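Local coordinates for envelope glycoprotein (Thogoto virus, PDB 5XEA) that probably attaches the virus to its host-cell receptor and later drives fusion of the viral envelope with the host membrane, at residues R309-Q312 and L313-L317; G394-I397 and Y398-S401. One frame throughout, in Å; residues are numbered along the deposited sequence.

Contact 1 of 2, residues R309-Q312 and L313-L317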
ATOM      1  N   ARG B 309     -25.569   7.828 -27.632  1.00 40.62           N
ATOM      2  CA  ARG B 309     -26.977   7.449 -27.643  1.00 49.05           C
ATOM      3  C   ARG B 309     -27.872   8.675 -27.520  1.00 42.97           C
ATOM      4  O   ARG B 309     -28.910   8.758 -28.187  1.00 40.16           O
ATOM      5  CB  ARG B 309     -27.267   6.441 -26.532  1.00 45.46           C
ATOM      6  CG  ARG B 309     -26.561   5.109 -26.753  1.00 34.96           C
ATOM      7  CD  ARG B 309     -26.857   4.148 -25.638  1.00 39.99           C
ATOM      8  NE  ARG B 309     -26.214   2.860 -25.867  1.00 41.34           N
ATOM      9  CZ  ARG B 309     -26.393   1.793 -25.100  1.00 43.44           C
ATOM     10  NH1 ARG B 309     -27.207   1.855 -24.051  1.00 41.60           N
ATOM     11  NH2 ARG B 309     -25.767   0.662 -25.385  1.00 44.34           N
ATOM     12  N   PHE B 310     -27.487   9.634 -26.670  1.00 38.97           N
ATOM     13  CA  PHE B 310     -28.227  10.889 -26.581  1.00 45.21           C
ATOM     14  C   PHE B 310     -28.163  11.667 -27.884  1.00 44.17           C
ATOM     15  O   PHE B 310     -29.174  12.240 -28.319  1.00 38.74           O
ATOM     16  CB  PHE B 310     -27.702  11.722 -25.426  1.00 37.75           C
ATOM     17  CG  PHE B 310     -28.088  11.165 -24.093  1.00 44.47           C
ATOM     18  CD1 PHE B 310     -29.408  11.230 -23.666  1.00 44.71           C
ATOM     19  CD2 PHE B 310     -27.152  10.549 -23.284  1.00 39.86           C
ATOM     20  CE1 PHE B 310     -29.783  10.698 -22.451  1.00 44.24           C
ATOM     21  CE2 PHE B 310     -27.517  10.021 -22.068  1.00 46.62           C
ATOM     22  CZ  PHE B 310     -28.844  10.092 -21.650  1.00 42.72           C
ATOM     23  N   ARG B 311     -26.993  11.688 -28.524  1.00 38.98           N
ATOM     24  CA  ARG B 311     -26.894  12.278 -29.852  1.00 43.19           C
ATOM     25  C   ARG B 311     -27.903  11.638 -30.791  1.00 44.76           C
ATOM     26  O   ARG B 311     -28.636  12.334 -31.495  1.00 47.18           O
ATOM     27  CB  ARG B 311     -25.481  12.115 -30.411  1.00 50.55           C
ATOM     28  CG  ARG B 311     -25.362  12.571 -31.869  1.00 53.37           C
ATOM     29  CD  ARG B 311     -24.137  11.955 -32.577  1.00 47.74           C
ATOM     30  NE  ARG B 311     -24.135  10.502 -32.439  1.00 48.03           N
ATOM     31  CZ  ARG B 311     -24.987   9.671 -33.039  1.00 51.62           C
ATOM     32  NH1 ARG B 311     -25.939  10.131 -33.852  1.00 42.34           N
ATOM     33  NH2 ARG B 311     -24.898   8.364 -32.820  1.00 43.97           N
ATOM     34  N   GLN B 312     -27.957  10.302 -30.796  1.00 40.93           N
ATOM     35  CA  GLN B 312     -28.845   9.587 -31.697  1.00 43.69           C
ATOM     36  C   GLN B 312     -30.310   9.837 -31.345  1.00 48.01           C
ATOM     37  O   GLN B 312     -31.134  10.076 -32.241  1.00 47.60           O
ATOM     38  CB  GLN B 312     -28.541   8.095 -31.650  1.00 42.93           C
ATOM     39  CG  GLN B 312     -29.337   7.256 -32.622  1.00 38.13           C
ATOM     40  CD  GLN B 312     -28.798   7.370 -34.035  1.00 53.37           C
ATOM     41  OE1 GLN B 312     -27.727   7.932 -34.248  1.00 48.19           O
ATOM     42  NE2 GLN B 312     -29.543   6.849 -35.010  1.00 45.76           N
ATOM     43  N   LEU B 313     -30.656   9.791 -30.049  1.00 36.95           N
ATOM     44  CA  LEU B 313     -32.040  10.070 -29.656  1.00 45.16           C
ATOM     45  C   LEU B 313     -32.458  11.475 -30.058  1.00 41.19           C
ATOM     46  O   LEU B 313     -33.592  11.686 -30.500  1.00 41.44           O
ATOM     47  CB  LEU B 313     -32.235   9.873 -28.158  1.00 33.12           C
ATOM     48  CG  LEU B 313     -32.241   8.396 -27.729  1.00 45.20           C
ATOM     49  CD1 LEU B 313     -32.363   8.295 -26.218  1.00 44.79           C
ATOM     50  CD2 LEU B 313     -33.368   7.608 -28.419  1.00 38.31           C
ATOM     51  N   SER B 314     -31.553  12.451 -29.932  1.00 40.59           N
ATOM     52  CA  SER B 314     -31.916  13.809 -30.316  1.00 41.52           C
ATOM     53  C   SER B 314     -32.180  13.903 -31.812  1.00 43.13           C
ATOM     54  O   SER B 314     -33.002  14.718 -32.233  1.00 44.57           O
ATOM     55  CB  SER B 314     -30.831  14.804 -29.911  1.00 40.11           C
ATOM     56  OG  SER B 314     -29.787  14.787 -30.855  1.00 51.98           O
ATOM     57  N   GLU B 315     -31.511  13.073 -32.621  1.00 40.44           N
ATOM     58  CA  GLU B 315     -31.781  13.072 -34.058  1.00 44.78           C
ATOM     59  C   GLU B 315     -33.131  12.433 -34.363  1.00 47.24           C
ATOM     60  O   GLU B 315     -33.899  12.947 -35.184  1.00 47.24           O
ATOM     61  CB  GLU B 315     -30.661  12.348 -34.805  1.00 50.11           C
ATOM     62  CG  GLU B 315     -29.280  12.981 -34.591  1.00 54.01           C
ATOM     63  CD  GLU B 315     -28.145  12.191 -35.237  1.00 68.76           C
ATOM     64  OE1 GLU B 315     -28.424  11.176 -35.909  1.00 79.81           O
ATOM     65  OE2 GLU B 315     -26.969  12.589 -35.072  1.00 70.58           O
ATOM     66  N   ILE B 316     -33.431  11.305 -33.717  1.00 41.99           N
ATOM     67  CA  ILE B 316     -34.723  10.648 -33.894  1.00 46.36           C
ATOM     68  C   ILE B 316     -35.853  11.558 -33.432  1.00 43.33           C
ATOM     69  O   ILE B 316     -36.827  11.786 -34.160  1.00 42.12           O
ATOM     70  CB  ILE B 316     -34.744   9.306 -33.145  1.00 45.00           C
ATOM     71  CG1 ILE B 316     -33.698   8.364 -33.738  1.00 40.84           C
ATOM     72  CG2 ILE B 316     -36.165   8.707 -33.154  1.00 41.08           C
ATOM     73  CD1 ILE B 316     -33.486   7.094 -32.935  1.00 41.68           C
ATOM     74  N   LEU B 317     -35.734  12.102 -32.217  1.00 43.07           N
ATOM     75  CA  LEU B 317     -36.794  12.959 -31.692  1.00 41.19           C
ATOM     76  C   LEU B 317     -37.000  14.192 -32.556  1.00 50.63           C
ATOM     77  O   LEU B 317     -38.141  14.613 -32.768  1.00 43.19           O
ATOM     78  CB  LEU B 317     -36.498  13.363 -30.256  1.00 44.47           C
ATOM     79  CG  LEU B 317     -36.963  12.348 -29.219  1.00 49.41           C
ATOM     80  CD1 LEU B 317     -36.397  12.676 -27.836  1.00 47.29           C
ATOM     81  CD2 LEU B 317     -38.501  12.318 -29.207  1.00 48.01           C
TER

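Contact 2 of 2, residues G394-I397 and Y398-S401. With NAG (2-acetamido-2-deoxy-beta-D-glucopyranose), chain G.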
ATOM      1  N   GLY B 394     -51.477  10.305 -11.892  1.00 45.00           N
ATOM      2  CA  GLY B 394     -50.275  10.187 -12.691  1.00 39.90           C
ATOM      3  C   GLY B 394     -50.180   8.806 -13.307  1.00 40.49           C
ATOM      4  O   GLY B 394     -50.532   7.797 -12.693  1.00 41.32           O
ATOM      5  N   ILE B 395     -49.768   8.772 -14.564  1.00 38.89           N
ATOM      6  CA  ILE B 395     -49.421   7.523 -15.230  1.00 39.13           C
ATOM      7  C   ILE B 395     -47.941   7.582 -15.586  1.00 38.27           C
ATOM      8  O   ILE B 395     -47.484   8.554 -16.202  1.00 38.52           O
ATOM      9  CB  ILE B 395     -50.273   7.277 -16.482  1.00 44.02           C
ATOM     10  CG1 ILE B 395     -51.722   6.945 -16.102  1.00 47.00           C
ATOM     11  CG2 ILE B 395     -49.697   6.148 -17.313  1.00 54.89           C
ATOM     12  CD1 ILE B 395     -52.588   6.716 -17.316  1.00 38.05           C
ATOM     13  N   ASP B 396     -47.207   6.561 -15.190  1.00 38.33           N
ATOM     14  CA  ASP B 396     -45.751   6.489 -15.385  1.00 40.26           C
ATOM     15  C   ASP B 396     -45.494   5.487 -16.506  1.00 43.09           C
ATOM     16  O   ASP B 396     -45.622   4.278 -16.305  1.00 50.42           O
ATOM     17  CB  ASP B 396     -45.061   6.077 -14.089  1.00 39.34           C
ATOM     18  CG  ASP B 396     -43.543   5.826 -14.262  1.00 49.47           C
ATOM     19  OD1 ASP B 396     -42.947   6.293 -15.261  1.00 46.66           O
ATOM     20  OD2 ASP B 396     -42.945   5.175 -13.372  1.00 59.51           O
ATOM     21  N   ILE B 397     -45.156   5.992 -17.695  1.00 32.68           N
ATOM     22  CA  ILE B 397     -44.773   5.125 -18.804  1.00 33.12           C
ATOM     23  C   ILE B 397     -43.274   4.833 -18.811  1.00 32.08           C
ATOM     24  O   ILE B 397     -42.816   4.017 -19.623  1.00 36.09           O
ATOM     25  CB  ILE B 397     -45.161   5.750 -20.158  1.00 34.31           C
ATOM     26  CG1 ILE B 397     -44.244   6.950 -20.439  1.00 37.82           C
ATOM     27  CG2 ILE B 397     -46.601   6.199 -20.155  1.00 36.03           C
ATOM     28  CD1 ILE B 397     -44.534   7.676 -21.734  1.00 35.66           C
ATOM     29  N   TYR B 398     -42.495   5.479 -17.952  1.00 31.08           N
ATOM     30  CA  TYR B 398     -41.048   5.255 -17.995  1.00 36.71           C
ATOM     31  C   TYR B 398     -40.590   4.154 -17.053  1.00 44.44           C
ATOM     32  O   TYR B 398     -39.800   3.296 -17.462  1.00 37.10           O
ATOM     33  CB  TYR B 398     -40.299   6.554 -17.690  1.00 37.68           C
ATOM     34  CG  TYR B 398     -40.691   7.618 -18.700  1.00 37.10           C
ATOM     35  CD1 TYR B 398     -40.157   7.613 -19.979  1.00 38.57           C
ATOM     36  CD2 TYR B 398     -41.635   8.588 -18.383  1.00 36.12           C
ATOM     37  CE1 TYR B 398     -40.546   8.552 -20.914  1.00 34.05           C
ATOM     38  CE2 TYR B 398     -42.008   9.536 -19.302  1.00 36.80           C
ATOM     39  CZ  TYR B 398     -41.465   9.511 -20.559  1.00 38.30           C
ATOM     40  OH  TYR B 398     -41.863  10.451 -21.475  1.00 41.01           O
ATOM     41  N   ASN B 399     -41.089   4.148 -15.817  1.00 38.08           N
ATOM     42  CA  ASN B 399     -40.759   3.120 -14.823  1.00 41.50           C
ATOM     43  C   ASN B 399     -39.242   2.990 -14.651  1.00 43.26           C
ATOM     44  O   ASN B 399     -38.689   1.887 -14.616  1.00 37.07           O
ATOM     45  CB  ASN B 399     -41.413   1.780 -15.203  1.00 48.57           C
ATOM     46  CG  ASN B 399     -41.358   0.738 -14.075  1.00 58.97           C
ATOM     47  OD1 ASN B 399     -41.488   1.076 -12.899  1.00 58.13           O
ATOM     48  ND2 ASN B 399     -41.159  -0.535 -14.444  1.00 63.63           N
ATOM     49  N   PHE B 400     -38.560   4.138 -14.598  1.00 31.58           N
ATOM     50  CA  PHE B 400     -37.132   4.162 -14.314  1.00 40.61           C
ATOM     51  C   PHE B 400     -36.901   3.878 -12.834  1.00 47.78           C
ATOM     52  O   PHE B 400     -37.677   4.299 -11.975  1.00 50.00           O
ATOM     53  CB  PHE B 400     -36.530   5.531 -14.661  1.00 35.73           C
ATOM     54  CG  PHE B 400     -36.577   5.900 -16.145  1.00 36.95           C
ATOM     55  CD1 PHE B 400     -36.759   4.945 -17.135  1.00 32.58           C
ATOM     56  CD2 PHE B 400     -36.400   7.225 -16.540  1.00 33.84           C
ATOM     57  CE1 PHE B 400     -36.792   5.310 -18.475  1.00 31.15           C
ATOM     58  CE2 PHE B 400     -36.427   7.583 -17.872  1.00 35.49           C
ATOM     59  CZ  PHE B 400     -36.618   6.623 -18.843  1.00 32.50           C
ATOM     60  N   SER B 401     -35.827   3.156 -12.536  1.00 47.56           N
ATOM     61  CA  SER B 401     -35.375   2.968 -11.163  1.00 47.87           C
ATOM     62  C   SER B 401     -34.317   4.007 -10.813  1.00 41.66           C
ATOM     63  O   SER B 401     -33.545   4.443 -11.669  1.00 42.79           O
ATOM     64  CB  SER B 401     -34.804   1.565 -10.955  1.00 43.23           C
ATOM     65  OG  SER B 401     -35.846   0.615 -10.999  1.00 54.14           O
TER
HETATM   66  C1  NAG G   1     -41.087  -1.666 -13.531  1.00 62.73           C
HETATM   67  C2  NAG G   1     -41.947  -2.810 -14.037  1.00 79.41           C
HETATM   68  C3  NAG G   1     -41.958  -3.950 -13.022  1.00 87.87           C
HETATM   69  C4  NAG G   1     -40.550  -4.353 -12.585  1.00 90.47           C
HETATM   70  C5  NAG G   1     -39.613  -3.157 -12.356  1.00 83.79           C
HETATM   71  C6  NAG G   1     -38.156  -3.562 -12.404  1.00 82.02           C
HETATM   72  C7  NAG G   1     -43.772  -2.202 -15.553  1.00 86.05           C
HETATM   73  C8  NAG G   1     -45.190  -1.714 -15.666  1.00 84.35           C
HETATM   74  N2  NAG G   1     -43.302  -2.357 -14.312  1.00 80.25           N
HETATM   75  O3  NAG G   1     -42.615  -5.076 -13.595  1.00 88.29           O
HETATM   76  O4  NAG G   1     -40.704  -4.973 -11.318  1.00 98.18           O
HETATM   77  O5  NAG G   1     -39.769  -2.123 -13.342  1.00 67.50           O
HETATM   78  O6  NAG G   1     -37.305  -2.583 -11.825  1.00 71.94           O
HETATM   79  O7  NAG G   1     -43.086  -2.447 -16.540  1.00 89.78           O
HETATM   80  O   HOH W   1     -40.147   6.386 -13.828  1.00 47.02           O

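Contact 1 of 2, residues R309-Q312 and L313-L317
The guanidinium of R311 is met at its edge by two side chains, the carboxylate of E315 and the amide of Q312. NH1 donates to E315 OE2 over 2.9 Å in a salt bridge, and OE2 sits only 2° out of the guanidinium plane. The carboxylate, however, is approached from above its own plane, the two flat groups being turned 57° apart. Q312 OE1 is gripped end-on: R311 NH1 reaches it at 2.9 Å and R311 NH2 at 3.2 Å, from opposite faces of the amide. The bend in the arginine chain at chi3 (53°) folds the guanidinium back to these partners, and S308 takes a further bond from NH2.

On the next flank S314 OG turns back to donate to R311 O at 2.8 Å, a carbonyl that also accepts E315 N at 3.2 Å. The same hydroxyl is hydrogen-bonded to Y16 N of the second subunit. On the inward side, the ring of F310 meets F310 of both other subunits edge-to-face. The i to i+4 salt bridge and the F310 cluster belong to the central three-stranded coiled coil, as in gp64 and other class III fusion proteins.

Contact 2 of 2, residues G394-I397 and Y398-S401
I397 and Y398 extend in the same direction, flank to flank, with the aliphatic chain of the isoleucine laid over one face of the tyrosine ring. I397 CG1 stands 3.6 Å from the centroid of the Y398 ring and only 13° off its normal, a well-centred CH-pi contact. The first torsion of I397 explains it: chi1 of 71° sets CG1 in the cleft flanked by its own N and C, on the tyrosine side. I397 CD1 carries on outward to 3.8 Å from Y398 CZ. Beyond it, the Y398 hydroxyl is hydrogen-bonded to D318 of the second subunit.

The carboxylate of D396 reaches forward to the backbone that follows it. Its OD1 accepts Y398 N at 2.8 Å and, nearly straight at 174°, N399 N at 2.9 Å. Both N-H groups come from the same face, above the carboxylate plane. The bond to Y398 N defines an Asx turn just after strand 393-395, and OD1 takes the next N-H as well. A water carries the bonding one step further, donating to D396 OD2 and accepting F400 N at 2.9 Å.

N399, the next residue round, adopts a left-handed helical backbone and carries a glycan: its ND2 is bonded covalently to C1 of the NAG at 1.5 Å, in the N-linked sequon N399-F400-S401. F400 folds under Y398, whose CB lies 3.7 Å above the centre of the phenylalanine ring. F400 also makes edge-to-face ring contacts with Y16 of the third subunit and F310 of the second.

From the N terminus the chain first passes through its beta-rich part and then enters helix 282-327, where contact 1 joins successive turns. Contact 2 follows in series, after strand 393-395, with an unmodelled stretch (356-387) between them. Each is a local contact, so neither closes a long loop, and they neither nest nor cross. Within one chain the centres of contact 1 and contact 2 lie about 21 Å apart, and their nearest atoms about 9 Å. The tie between them is made through the trimer: residues 394-401 of one copy pack on the helices of the other two, for example with Q312 donating to I397 O between subunits, fastening the loop after strand 393-395 to the central helices.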